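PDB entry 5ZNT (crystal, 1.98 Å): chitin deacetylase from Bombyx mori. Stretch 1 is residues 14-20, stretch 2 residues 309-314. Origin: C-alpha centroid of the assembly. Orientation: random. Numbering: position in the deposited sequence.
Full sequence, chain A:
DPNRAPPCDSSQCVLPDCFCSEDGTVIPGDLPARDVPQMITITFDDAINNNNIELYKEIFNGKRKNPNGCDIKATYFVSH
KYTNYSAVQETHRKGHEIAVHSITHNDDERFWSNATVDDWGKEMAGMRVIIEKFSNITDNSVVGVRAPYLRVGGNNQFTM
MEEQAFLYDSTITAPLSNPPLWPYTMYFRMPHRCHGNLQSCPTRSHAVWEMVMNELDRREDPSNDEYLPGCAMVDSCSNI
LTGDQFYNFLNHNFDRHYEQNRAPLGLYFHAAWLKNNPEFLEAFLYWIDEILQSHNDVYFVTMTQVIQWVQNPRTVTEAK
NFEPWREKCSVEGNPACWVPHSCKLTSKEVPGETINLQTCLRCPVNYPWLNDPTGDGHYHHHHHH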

# COMPACT_ATOMS: atom_id res chain seq x y z
N VAL A 14 -6.83 -10.12 20.82
CA VAL A 14 -6.48 -11.49 20.43
C VAL A 14 -6.70 -11.67 18.93
O VAL A 14 -7.68 -11.16 18.36
N LEU A 15 -5.79 -12.41 18.30
CA LEU A 15 -5.90 -12.73 16.88
C LEU A 15 -7.19 -13.51 16.64
O LEU A 15 -7.65 -14.25 17.51
N PRO A 16 -7.80 -13.38 15.45
CA PRO A 16 -7.32 -12.61 14.30
C PRO A 16 -7.91 -11.20 14.19
O PRO A 16 -7.60 -10.48 13.24
N ASP A 17 -8.76 -10.83 15.14
CA ASP A 17 -9.42 -9.53 15.04
C ASP A 17 -8.49 -8.39 15.43
O ASP A 17 -8.67 -7.26 14.97
N CYS A 18 -7.50 -8.67 16.27
CA CYS A 18 -6.78 -7.60 16.94
C CYS A 18 -5.35 -8.06 17.16
O CYS A 18 -5.10 -9.20 17.57
N PHE A 19 -4.41 -7.16 16.87
CA PHE A 19 -3.03 -7.42 17.18
C PHE A 19 -2.36 -6.15 17.67
O PHE A 19 -2.46 -5.10 17.03
N CYS A 20 -1.70 -6.25 18.83
CA CYS A 20 -0.93 -5.15 19.38
C CYS A 20 0.16 -5.72 20.27
O CYS A 20 0.07 -6.86 20.75
N TRP A 309 -1.46 -13.15 6.98
CA TRP A 309 -0.44 -13.86 7.75
C TRP A 309 -0.52 -13.49 9.23
O TRP A 309 -0.42 -14.37 10.09
N VAL A 310 -0.66 -12.20 9.54
CA VAL A 310 -0.78 -11.78 10.94
C VAL A 310 -1.93 -12.50 11.62
O VAL A 310 -1.87 -12.84 12.81
N GLN A 311 -3.00 -12.74 10.87
CA GLN A 311 -4.19 -13.35 11.44
C GLN A 311 -4.03 -14.85 11.62
O GLN A 311 -4.81 -15.46 12.37
N ASN A 312 -3.06 -15.46 10.95
CA ASN A 312 -2.81 -16.90 11.07
C ASN A 312 -1.33 -17.13 10.82
O ASN A 312 -0.93 -17.59 9.74
N PRO A 313 -0.48 -16.81 11.79
CA PRO A 313 0.96 -16.81 11.53
C PRO A 313 1.48 -18.18 11.11
O PRO A 313 1.18 -19.21 11.73
N ARG A 314 2.24 -18.19 10.02
CA ARG A 314 2.83 -19.40 9.45
C ARG A 314 4.34 -19.29 9.49
O ARG A 314 4.91 -18.23 9.18

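This is a small, mainly apolar contact in which an irregular N-terminal segment lays a leucine, a proline and a phenylalanine against the last part of a helix and the loop that follows, with one side-chain-to-backbone hydrogen bond at its margin. It buries 254 Å² in all, between residues at least 291 positions apart in the chain.

Leu15 does much of the packing. Its CA-to-CB bond points toward the other stretch, and the m,t rotamer (-66°, 178°) extends the branched end so that its two methyls find different neighbours: CD2 lies 4.1 Å from Val310 CG1, while CD1 sits 4.1 Å from Pro313 CD. The same CD1 comes within 3.3 Å of Val310 O, a tight van der Waals approach of a methyl to a backbone carbonyl.

Val310, buried and in the t rotamer, presents CG1 to a second partner as well, Phe19 CB at 4.1 Å. Phe19 points toward the helix with chi1 at 179°, and its ring meets that methyl obliquely. One valine methyl thus joins two side chains from the facing segment.

Pro16, preceded by a cis peptide bond, also points toward stretch 2. Here the backbones come closest, with Pro16 CA and Gln311 CA 4.3 Å apart, and Pro16 CB packs 3.6 Å from Gln311 CB. Gln311 leaves sideways in the m,t rotamer, and its amide NE2 donates a hydrogen bond to Pro16 O, 3.3 Å long with an angle of 143° at the hydrogen. The glutamine therefore serves twice, its aliphatic base against the proline ring and its amide on the proline carbonyl.

The CA-to-CB bonds of Asp17 and Cys18 point away; the end of Asp17 comes nearer without making contact. Within stretch 2, Trp309 NE1 donates to Arg314 O at 2.8 Å, tying the helix to the loop beyond it without touching stretch 1.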

# COMPACT_ATOMS: atom_id res chain seq x y z
CB VAL A 14 -7.29 -12.53 21.24
CG1 VAL A 14 -7.05 -12.33 22.74
CG2 VAL A 14 -8.79 -12.46 20.92
CB LEU A 15 -4.69 -13.55 16.41
CG LEU A 15 -3.34 -12.83 16.44
CD1 LEU A 15 -2.20 -13.75 16.00
CD2 LEU A 15 -3.40 -11.56 15.58
CB PRO A 16 -7.81 -13.45 13.13
CG PRO A 16 -9.16 -13.91 13.61
CD PRO A 16 -8.96 -14.21 15.09
CB ASP A 17 -10.66 -9.51 15.93
CG ASP A 17 -11.62 -10.63 15.61
OD1 ASP A 17 -11.59 -11.11 14.45
OD2 ASP A 17 -12.40 -11.02 16.50
CB CYS A 18 -7.47 -7.24 18.28
SG CYS A 18 -6.81 -5.80 19.16
CB PHE A 19 -2.26 -7.99 15.98
CG PHE A 19 -0.82 -8.23 16.29
CD1 PHE A 19 -0.46 -9.21 17.21
CD2 PHE A 19 0.17 -7.45 15.72
CE1 PHE A 19 0.87 -9.42 17.53
CE2 PHE A 19 1.50 -7.66 16.04
CZ PHE A 19 1.85 -8.64 16.95
CB CYS A 20 -1.80 -4.16 20.17
SG CYS A 20 -2.52 -4.80 21.73
CB TRP A 309 0.95 -13.55 7.20
CG TRP A 309 2.05 -14.36 7.86
CD1 TRP A 309 2.62 -15.51 7.39
CD2 TRP A 309 2.71 -14.07 9.11
NE1 TRP A 309 3.58 -15.96 8.27
CE2 TRP A 309 3.65 -15.10 9.33
CE3 TRP A 309 2.58 -13.05 10.05
CZ2 TRP A 309 4.47 -15.13 10.46
CZ3 TRP A 309 3.39 -13.08 11.18
CH2 TRP A 309 4.33 -14.12 11.37
CB VAL A 310 -0.93 -10.25 11.04
CG1 VAL A 310 -1.29 -9.83 12.47
CG2 VAL A 310 0.36 -9.58 10.62
CB GLN A 311 -5.40 -13.05 10.55
CG GLN A 311 -5.85 -11.57 10.59
CD GLN A 311 -6.96 -11.27 9.58
OE1 GLN A 311 -6.99 -11.83 8.48
NE2 GLN A 311 -7.88 -10.41 9.97
CB ASN A 312 -3.69 -17.69 10.11
CG ASN A 312 -3.42 -19.18 10.16
OD1 ASN A 312 -2.78 -19.66 11.10
ND2 ASN A 312 -3.88 -19.92 9.15
CB PRO A 313 1.54 -16.34 12.87
CG PRO A 313 0.45 -15.51 13.46
CD PRO A 313 -0.82 -16.21 13.09
CB ARG A 314 2.38 -19.61 8.00
CG ARG A 314 0.91 -19.37 7.74
CD ARG A 314 0.05 -20.25 8.61
NE ARG A 314 0.22 -21.68 8.36
CZ ARG A 314 0.00 -22.61 9.28
NH1 ARG A 314 -0.38 -22.25 10.50
NH2 ARG A 314 0.18 -23.90 8.98